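Local coordinates for protein ADP-ribose pyrophosphatase (Streptococcus suis, PDB 3O8S) that is a Nudix hydrolase that probably splits the pyrophosphate bond of ADP-ribose, giving AMP and ribose 5-phosphate, at residues 82-87 against 168-173; 92-97 against 182-187. All coordinates share one frame; numbering follows the deposited sequence.

Contact 1 (82-87 against 168-173); sequences KILLVQ and SGFFSL. With EDO (1,2-ethanediol), chain C.
L84 lies against F170 where strands 82-87 and 168-171 run antiparallel, and its side chain is the one to trace. From the root, L84 CB sits 3.7 Å from F170 CE1. With CG anti to the backbone N (chi1 179°), L84 CG then passes the carbonyl oxygen of G169 more loosely, and L84 CD1 comes over one face of the F170 phenyl, 4.1 Å from the ring centroid and offset toward the rim: a CH-pi contact. The same methyl touches O1 of a bound 1,2-ethanediol, which S168 OG grips with a hydrogen bond of 2.7 Å between OG and O1. At the edge of the F170 ring, near its plane, stands the carbonyl oxygen of K82.

In this Nudix fold strand 82-87 is an inner strand of the mixed sheet: its other edge pairs with strands 70-79 and 93-99, and strand 167-171 pairs along this one. The hydrogen-bonded pairs are I83 with F171 and L85 with G169. I83 N gives to F171 O at 2.8 Å and F171 N returns to I83 O, while L85 N reaches G169 O at 3.0 Å. On the sheet face carrying I83 and L85, L85 CD1 meets F171 CD1 at 3.7 Å and I83 CG2 meets L173 CD2 at 3.8 Å. Helix 186-197 packs on this face, L189 touching I83 and L85, A190 and L193 touching L173.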
ATOM      1  N   LYS A  82      15.868 -15.727   9.443  1.00 50.28           N
ATOM      2  CA  LYS A  82      14.762 -16.434  10.096  1.00 48.96           C
ATOM      3  C   LYS A  82      13.655 -15.403  10.360  1.00 48.70           C
ATOM      4  O   LYS A  82      13.971 -14.283  10.767  1.00 45.70           O
ATOM      5  CB  LYS A  82      15.202 -17.123  11.392  1.00 50.92           C
ATOM      6  CG  LYS A  82      16.092 -18.333  11.198  1.00 55.25           C
ATOM      7  CD  LYS A  82      16.452 -18.931  12.554  1.00 64.16           C
ATOM      8  CE  LYS A  82      17.304 -20.171  12.447  1.00 75.93           C
ATOM      9  NZ  LYS A  82      17.301 -20.943  13.719  1.00 85.71           N
ATOM     10  N   ILE A  83      12.367 -15.759  10.122  1.00 43.67           N
ATOM     11  CA  ILE A  83      11.287 -14.776  10.276  1.00 41.13           C
ATOM     12  C   ILE A  83      10.625 -14.828  11.669  1.00 48.93           C
ATOM     13  O   ILE A  83      10.446 -15.912  12.222  1.00 52.33           O
ATOM     14  CB  ILE A  83      10.237 -14.934   9.135  1.00 42.81           C
ATOM     15  CG1 ILE A  83       9.388 -13.636   8.978  1.00 39.70           C
ATOM     16  CG2 ILE A  83       9.362 -16.249   9.303  1.00 45.28           C
ATOM     17  CD1 ILE A  83       8.726 -13.455   7.604  1.00 49.00           C
ATOM     18  N   LEU A  84      10.218 -13.657  12.217  1.00 45.53           N
ATOM     19  CA  LEU A  84       9.508 -13.664  13.500  1.00 46.57           C
ATOM     20  C   LEU A  84       8.004 -13.999  13.309  1.00 49.76           C
ATOM     21  O   LEU A  84       7.287 -13.327  12.549  1.00 48.69           O
ATOM     22  CB  LEU A  84       9.656 -12.357  14.304  1.00 45.77           C
ATOM     23  CG  LEU A  84       8.856 -12.417  15.625  1.00 52.41           C
ATOM     24  CD1 LEU A  84       9.696 -12.804  16.830  1.00 51.82           C
ATOM     25  CD2 LEU A  84       7.976 -11.229  15.803  1.00 56.36           C
ATOM     26  N   LEU A  85       7.532 -15.006  14.045  1.00 46.61           N
ATOM     27  CA  LEU A  85       6.123 -15.428  14.035  1.00 47.31           C
ATOM     28  C   LEU A  85       5.593 -15.434  15.450  1.00 54.21           C
ATOM     29  O   LEU A  85       6.347 -15.696  16.390  1.00 54.10           O
ATOM     30  CB  LEU A  85       5.920 -16.813  13.375  1.00 48.26           C
ATOM     31  CG  LEU A  85       6.361 -16.935  11.907  1.00 50.29           C
ATOM     32  CD1 LEU A  85       6.476 -18.363  11.494  1.00 52.20           C
ATOM     33  CD2 LEU A  85       5.466 -16.146  10.957  1.00 49.32           C
ATOM     34  N   VAL A  86       4.306 -15.100  15.601  1.00 52.48           N
ATOM     35  CA  VAL A  86       3.611 -15.083  16.883  1.00 54.14           C
ATOM     36  C   VAL A  86       2.522 -16.150  16.852  1.00 62.78           C
ATOM     37  O   VAL A  86       1.886 -16.370  15.811  1.00 62.81           O
ATOM     38  CB  VAL A  86       3.074 -13.688  17.302  1.00 56.84           C
ATOM     39  CG1 VAL A  86       4.224 -12.758  17.695  1.00 54.27           C
ATOM     40  CG2 VAL A  86       2.199 -13.051  16.219  1.00 55.74           C
ATOM     41  N   GLN A  87       2.340 -16.841  17.980  1.00 62.44           N
ATOM     42  CA  GLN A  87       1.359 -17.914  18.096  1.00 65.02           C
ATOM     43  C   GLN A  87       0.114 -17.429  18.816  1.00 72.96           C
ATOM     44  O   GLN A  87       0.216 -16.757  19.848  1.00 72.98           O
ATOM     45  CB  GLN A  87       1.967 -19.106  18.842  1.00 67.84           C
ATOM     46  CG  GLN A  87       1.153 -20.391  18.730  1.00 79.31           C
ATOM     47  CD  GLN A  87       1.694 -21.485  19.610  1.00 85.26           C
ATOM     48  OE1 GLN A  87       2.203 -21.238  20.704  1.00 78.30           O
ATOM     49  NE2 GLN A  87       1.591 -22.720  19.147  1.00 73.34           N
ATOM     50  N   SER A 168       6.206 -16.546  20.671  1.00 61.83           N
ATOM     51  CA  SER A 168       6.880 -15.969  19.512  1.00 59.41           C
ATOM     52  C   SER A 168       8.227 -16.662  19.302  1.00 63.16           C
ATOM     53  O   SER A 168       8.751 -17.287  20.216  1.00 64.62           O
ATOM     54  CB  SER A 168       7.074 -14.468  19.688  1.00 59.38           C
ATOM     55  OG  SER A 168       8.037 -14.252  20.703  1.00 65.65           O
ATOM     56  N   GLY A 169       8.752 -16.581  18.098  1.00 57.87           N
ATOM     57  CA  GLY A 169      10.020 -17.215  17.785  1.00 58.48           C
ATOM     58  C   GLY A 169      10.509 -16.874  16.401  1.00 61.49           C
ATOM     59  O   GLY A 169       9.739 -16.379  15.575  1.00 60.64           O
ATOM     60  N   PHE A 170      11.802 -17.112  16.150  1.00 58.57           N
ATOM     61  CA  PHE A 170      12.386 -16.923  14.829  1.00 56.92           C
ATOM     62  C   PHE A 170      12.428 -18.276  14.161  1.00 62.15           C
ATOM     63  O   PHE A 170      12.936 -19.249  14.737  1.00 64.01           O
ATOM     64  CB  PHE A 170      13.757 -16.254  14.890  1.00 57.56           C
ATOM     65  CG  PHE A 170      13.647 -14.780  15.183  1.00 56.47           C
ATOM     66  CD1 PHE A 170      13.409 -13.865  14.158  1.00 54.50           C
ATOM     67  CD2 PHE A 170      13.792 -14.301  16.484  1.00 57.82           C
ATOM     68  CE1 PHE A 170      13.306 -12.503  14.430  1.00 53.38           C
ATOM     69  CE2 PHE A 170      13.703 -12.931  16.750  1.00 58.94           C
ATOM     70  CZ  PHE A 170      13.467 -12.040  15.720  1.00 54.29           C
ATOM     71  N   PHE A 171      11.818 -18.356  12.984  1.00 57.25           N
ATOM     72  CA  PHE A 171      11.701 -19.620  12.277  1.00 58.48           C
ATOM     73  C   PHE A 171      12.325 -19.547  10.909  1.00 62.20           C
ATOM     74  O   PHE A 171      12.144 -18.565  10.201  1.00 58.73           O
ATOM     75  CB  PHE A 171      10.217 -20.033  12.153  1.00 59.47           C
ATOM     76  CG  PHE A 171       9.541 -20.299  13.472  1.00 61.02           C
ATOM     77  CD1 PHE A 171       8.905 -19.275  14.165  1.00 61.08           C
ATOM     78  CD2 PHE A 171       9.519 -21.580  14.016  1.00 65.65           C
ATOM     79  CE1 PHE A 171       8.279 -19.521  15.387  1.00 62.92           C
ATOM     80  CE2 PHE A 171       8.881 -21.830  15.237  1.00 69.47           C
ATOM     81  CZ  PHE A 171       8.261 -20.800  15.913  1.00 65.85           C
ATOM     82  N   SER A 172      13.039 -20.613  10.544  1.00 62.86           N
ATOM     83  CA  SER A 172      13.648 -20.796   9.235  1.00 63.73           C
ATOM     84  C   SER A 172      12.523 -21.075   8.222  1.00 68.46           C
ATOM     85  O   SER A 172      11.557 -21.779   8.554  1.00 69.47           O
ATOM     86  CB  SER A 172      14.658 -21.943   9.296  1.00 69.63           C
ATOM     87  OG  SER A 172      15.145 -22.323   8.019  1.00 80.69           O
ATOM     88  N   LEU A 173      12.637 -20.534   7.001  1.00 64.35           N
ATOM     89  CA  LEU A 173      11.602 -20.743   5.973  1.00 65.44           C
ATOM     90  C   LEU A 173      11.556 -22.193   5.458  1.00 75.28           C
ATOM     91  O   LEU A 173      10.597 -22.569   4.774  1.00 76.08           O
ATOM     92  CB  LEU A 173      11.767 -19.774   4.794  1.00 63.51           C
ATOM     93  CG  LEU A 173      11.520 -18.273   5.017  1.00 64.86           C
ATOM     94  CD1 LEU A 173      10.918 -17.686   3.811  1.00 63.63           C
ATOM     95  CD2 LEU A 173      10.572 -17.985   6.171  1.00 67.69           C
TER
HETATM   96  C1  EDO C 207      10.515 -12.142  21.090  1.00 65.13           C
HETATM   97  O1  EDO C 207       9.344 -11.944  20.253  1.00 65.27           O
HETATM   98  C2  EDO C 207      11.814 -12.438  20.343  1.00 60.30           C
HETATM   99  O2  EDO C 207      11.821 -13.795  19.892  1.00 66.15           O

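Contact 2 (92-97 against 182-187); sequences LWSLPG and GKNTAE. With EDO (1,2-ethanediol), chain F.
A side chain gripping a backbone N-H makes this contact: N184, in the loop just ahead of helix 186-197, holds L95, just past the short strand piece 93-94, where strand 93-99 is interrupted inside the domain. N184 OD1 accepts from L95 N at 2.9 Å, and the bond is nearly straight at hydrogen (167°), although the donor stands above the plane of the amide carbonyl, 37° out of it. N184 CG lies between its own backbone N and carbonyl carbon (chi1 36°), which brings it toward the backbone of 93-95. There OD1 is also pressed against S94 CB, 3.3 Å away, and it meets L95 CG at 3.8 Å as the two side chains cross. The amide nitrogen, N184 ND2, comes no closer than 3.6 Å to W93 O. L189 of the following helix touches both N184 and L95.

K183 runs beside S94 as an extended chain, its CD 3.8 Å from S94 OG. Past that point a bound 1,2-ethanediol, probably from the crystallisation liquor, joins the two: its O2 is 2.6 Å from S94 OG, in a hydrogen bond that either hydroxyl could donate, and K183 NZ donates to the same O2 at 3.1 Å. R74 also bonds the diol through NH1, which bonds L95 O as well. The K183 ammonium forms a salt bridge with E88.

From L95 the chain passes through P96 to G97, whose N bonds E117 OE1 on helix 106-118. The arrangement belongs to the Nudix fold, in which this strand leads into the loop and helix of the Nudix box, which in Nudix enzymes generally carries the metal-binding residues.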
ATOM      1  N   LEU A  92      -1.904 -21.705  15.929  1.00 70.23           N
ATOM      2  CA  LEU A  92      -1.382 -21.323  14.613  1.00 67.19           C
ATOM      3  C   LEU A  92      -0.474 -20.103  14.728  1.00 67.96           C
ATOM      4  O   LEU A  92      -0.608 -19.301  15.662  1.00 66.25           O
ATOM      5  CB  LEU A  92      -2.493 -21.073  13.578  1.00 67.07           C
ATOM      6  CG  LEU A  92      -3.421 -22.271  13.263  1.00 73.76           C
ATOM      7  CD1 LEU A  92      -4.557 -21.822  12.385  1.00 74.23           C
ATOM      8  CD2 LEU A  92      -2.666 -23.423  12.587  1.00 72.85           C
ATOM      9  N   TRP A  93       0.464 -19.989  13.779  1.00 62.83           N
ATOM     10  CA  TRP A  93       1.484 -18.953  13.767  1.00 59.03           C
ATOM     11  C   TRP A  93       1.295 -17.957  12.647  1.00 62.05           C
ATOM     12  O   TRP A  93       0.878 -18.298  11.527  1.00 62.84           O
ATOM     13  CB  TRP A  93       2.870 -19.588  13.682  1.00 57.23           C
ATOM     14  CG  TRP A  93       3.189 -20.457  14.871  1.00 60.29           C
ATOM     15  CD1 TRP A  93       2.702 -21.708  15.127  1.00 66.51           C
ATOM     16  CD2 TRP A  93       4.043 -20.125  15.973  1.00 59.14           C
ATOM     17  NE1 TRP A  93       3.225 -22.188  16.301  1.00 67.32           N
ATOM     18  CE2 TRP A  93       4.069 -21.245  16.834  1.00 66.03           C
ATOM     19  CE3 TRP A  93       4.831 -19.005  16.295  1.00 57.52           C
ATOM     20  CZ2 TRP A  93       4.807 -21.257  18.027  1.00 65.78           C
ATOM     21  CZ3 TRP A  93       5.567 -19.018  17.467  1.00 59.63           C
ATOM     22  CH2 TRP A  93       5.548 -20.133  18.324  1.00 63.40           C
ATOM     23  N   SER A  94       1.579 -16.698  12.963  1.00 54.91           N
ATOM     24  CA  SER A  94       1.423 -15.654  11.976  1.00 51.62           C
ATOM     25  C   SER A  94       2.389 -14.500  12.236  1.00 53.52           C
ATOM     26  O   SER A  94       2.974 -14.386  13.313  1.00 53.21           O
ATOM     27  CB  SER A  94      -0.026 -15.153  11.946  1.00 53.02           C
ATOM     28  OG  SER A  94      -0.447 -14.582  13.174  1.00 57.22           O
ATOM     29  N   LEU A  95       2.568 -13.666  11.233  1.00 50.13           N
ATOM     30  CA  LEU A  95       3.341 -12.449  11.364  1.00 49.52           C
ATOM     31  C   LEU A  95       2.589 -11.514  12.294  1.00 54.79           C
ATOM     32  O   LEU A  95       1.344 -11.465  12.210  1.00 54.27           O
ATOM     33  CB  LEU A  95       3.502 -11.755   9.993  1.00 47.82           C
ATOM     34  CG  LEU A  95       4.261 -12.465   8.894  1.00 51.18           C
ATOM     35  CD1 LEU A  95       4.172 -11.663   7.600  1.00 49.12           C
ATOM     36  CD2 LEU A  95       5.697 -12.666   9.293  1.00 51.60           C
ATOM     37  N   PRO A  96       3.282 -10.723  13.142  1.00 51.20           N
ATOM     38  CA  PRO A  96       2.550  -9.747  13.966  1.00 52.50           C
ATOM     39  C   PRO A  96       1.773  -8.808  13.047  1.00 57.19           C
ATOM     40  O   PRO A  96       2.218  -8.507  11.933  1.00 54.08           O
ATOM     41  CB  PRO A  96       3.663  -9.020  14.741  1.00 53.05           C
ATOM     42  CG  PRO A  96       4.791  -9.989  14.756  1.00 56.47           C
ATOM     43  CD  PRO A  96       4.733 -10.667  13.408  1.00 51.26           C
ATOM     44  N   GLY A  97       0.586  -8.427  13.473  1.00 56.31           N
ATOM     45  CA  GLY A  97      -0.234  -7.547  12.664  1.00 55.81           C
ATOM     46  C   GLY A  97      -1.690  -7.547  13.041  1.00 61.58           C
ATOM     47  O   GLY A  97      -2.054  -7.803  14.189  1.00 63.27           O
ATOM     48  N   GLY A 182      -4.873 -17.892   6.239  1.00 62.76           N
ATOM     49  CA  GLY A 182      -5.718 -16.732   5.952  1.00 62.23           C
ATOM     50  C   GLY A 182      -4.997 -15.418   6.243  1.00 65.12           C
ATOM     51  O   GLY A 182      -5.288 -14.391   5.623  1.00 65.44           O
ATOM     52  N   LYS A 183      -4.019 -15.457   7.169  1.00 58.84           N
ATOM     53  CA  LYS A 183      -3.207 -14.308   7.573  1.00 55.40           C
ATOM     54  C   LYS A 183      -1.925 -14.220   6.757  1.00 56.16           C
ATOM     55  O   LYS A 183      -1.566 -13.129   6.324  1.00 54.08           O
ATOM     56  CB  LYS A 183      -2.882 -14.365   9.075  1.00 57.52           C
ATOM     57  CG  LYS A 183      -4.082 -13.985   9.914  1.00 62.58           C
ATOM     58  CD  LYS A 183      -3.806 -14.047  11.383  1.00 62.28           C
ATOM     59  CE  LYS A 183      -5.028 -13.558  12.108  1.00 63.27           C
ATOM     60  NZ  LYS A 183      -4.880 -13.691  13.566  1.00 64.79           N
ATOM     61  N   ASN A 184      -1.242 -15.355   6.531  1.00 53.07           N
ATOM     62  CA  ASN A 184      -0.002 -15.377   5.753  1.00 51.26           C
ATOM     63  C   ASN A 184       0.306 -16.776   5.224  1.00 56.71           C
ATOM     64  O   ASN A 184       0.350 -17.726   5.994  1.00 57.05           O
ATOM     65  CB  ASN A 184       1.204 -14.846   6.590  1.00 45.98           C
ATOM     66  CG  ASN A 184       1.154 -15.235   8.060  1.00 67.96           C
ATOM     67  OD1 ASN A 184       1.031 -14.387   8.935  1.00 58.68           O
ATOM     68  ND2 ASN A 184       1.179 -16.525   8.372  1.00 64.75           N
ATOM     69  N   THR A 185       0.541 -16.888   3.910  1.00 53.38           N
ATOM     70  CA  THR A 185       0.949 -18.138   3.263  1.00 54.45           C
ATOM     71  C   THR A 185       2.484 -18.257   3.344  1.00 58.29           C
ATOM     72  O   THR A 185       3.169 -17.254   3.599  1.00 54.52           O
ATOM     73  CB  THR A 185       0.485 -18.160   1.789  1.00 57.00           C
ATOM     74  OG1 THR A 185       1.090 -17.054   1.123  1.00 55.87           O
ATOM     75  CG2 THR A 185      -1.040 -18.109   1.623  1.00 50.59           C
ATOM     76  N   ALA A 186       3.027 -19.470   3.082  1.00 58.18           N
ATOM     77  CA  ALA A 186       4.481 -19.717   3.047  1.00 56.92           C
ATOM     78  C   ALA A 186       5.127 -18.862   1.925  1.00 58.54           C
ATOM     79  O   ALA A 186       6.208 -18.291   2.106  1.00 57.27           O
ATOM     80  CB  ALA A 186       4.747 -21.206   2.828  1.00 60.29           C
ATOM     81  N   GLU A 187       4.387 -18.700   0.815  1.00 55.33           N
ATOM     82  CA  GLU A 187       4.741 -17.918  -0.368  1.00 53.74           C
ATOM     83  C   GLU A 187       4.944 -16.447   0.011  1.00 55.72           C
ATOM     84  O   GLU A 187       5.961 -15.850  -0.379  1.00 54.94           O
ATOM     85  CB  GLU A 187       3.654 -18.058  -1.452  1.00 56.48           C
ATOM     86  CG  GLU A 187       3.517 -19.447  -2.075  1.00 76.06           C
ATOM     87  CD  GLU A 187       2.840 -20.566  -1.290  1.00 98.39           C
ATOM     88  OE1 GLU A 187       1.838 -20.300  -0.587  1.00 83.20           O
ATOM     89  OE2 GLU A 187       3.289 -21.729  -1.422  1.00 94.42           O
TER
HETATM   90  C1  EDO F 210      -2.009 -12.068  16.245  1.00 66.10           C
HETATM   91  O1  EDO F 210      -3.137 -11.198  16.382  1.00 71.21           O
HETATM   92  C2  EDO F 210      -1.343 -11.811  14.902  1.00 62.76           C
HETATM   93  O2  EDO F 210      -1.952 -12.621  13.894  1.00 64.76           O

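Overall arrangement
Contact 1 and contact 2 both reach one mixed sheet within the same Nudix domain, their centres about 10 Å apart. Along the chain their segments alternate: 82-87, 92-97, 168-173, 182-187. Strands 82-87 and 93-99 are consecutive and adjacent in the sheet, so the contacts touch directly: V86 N lies 2.7 Å from S94 O, a probable hydrogen bond, and the rings of F171 and W93 meet edge-to-face. I83 CD1 also packs on L95 CD2 at 3.6 Å. Strand 167-171 and helix 186-197 likewise follow each other, so together the two contacts attach the C-terminal part of the domain to the strands that precede the Nudix-box helix 106-118.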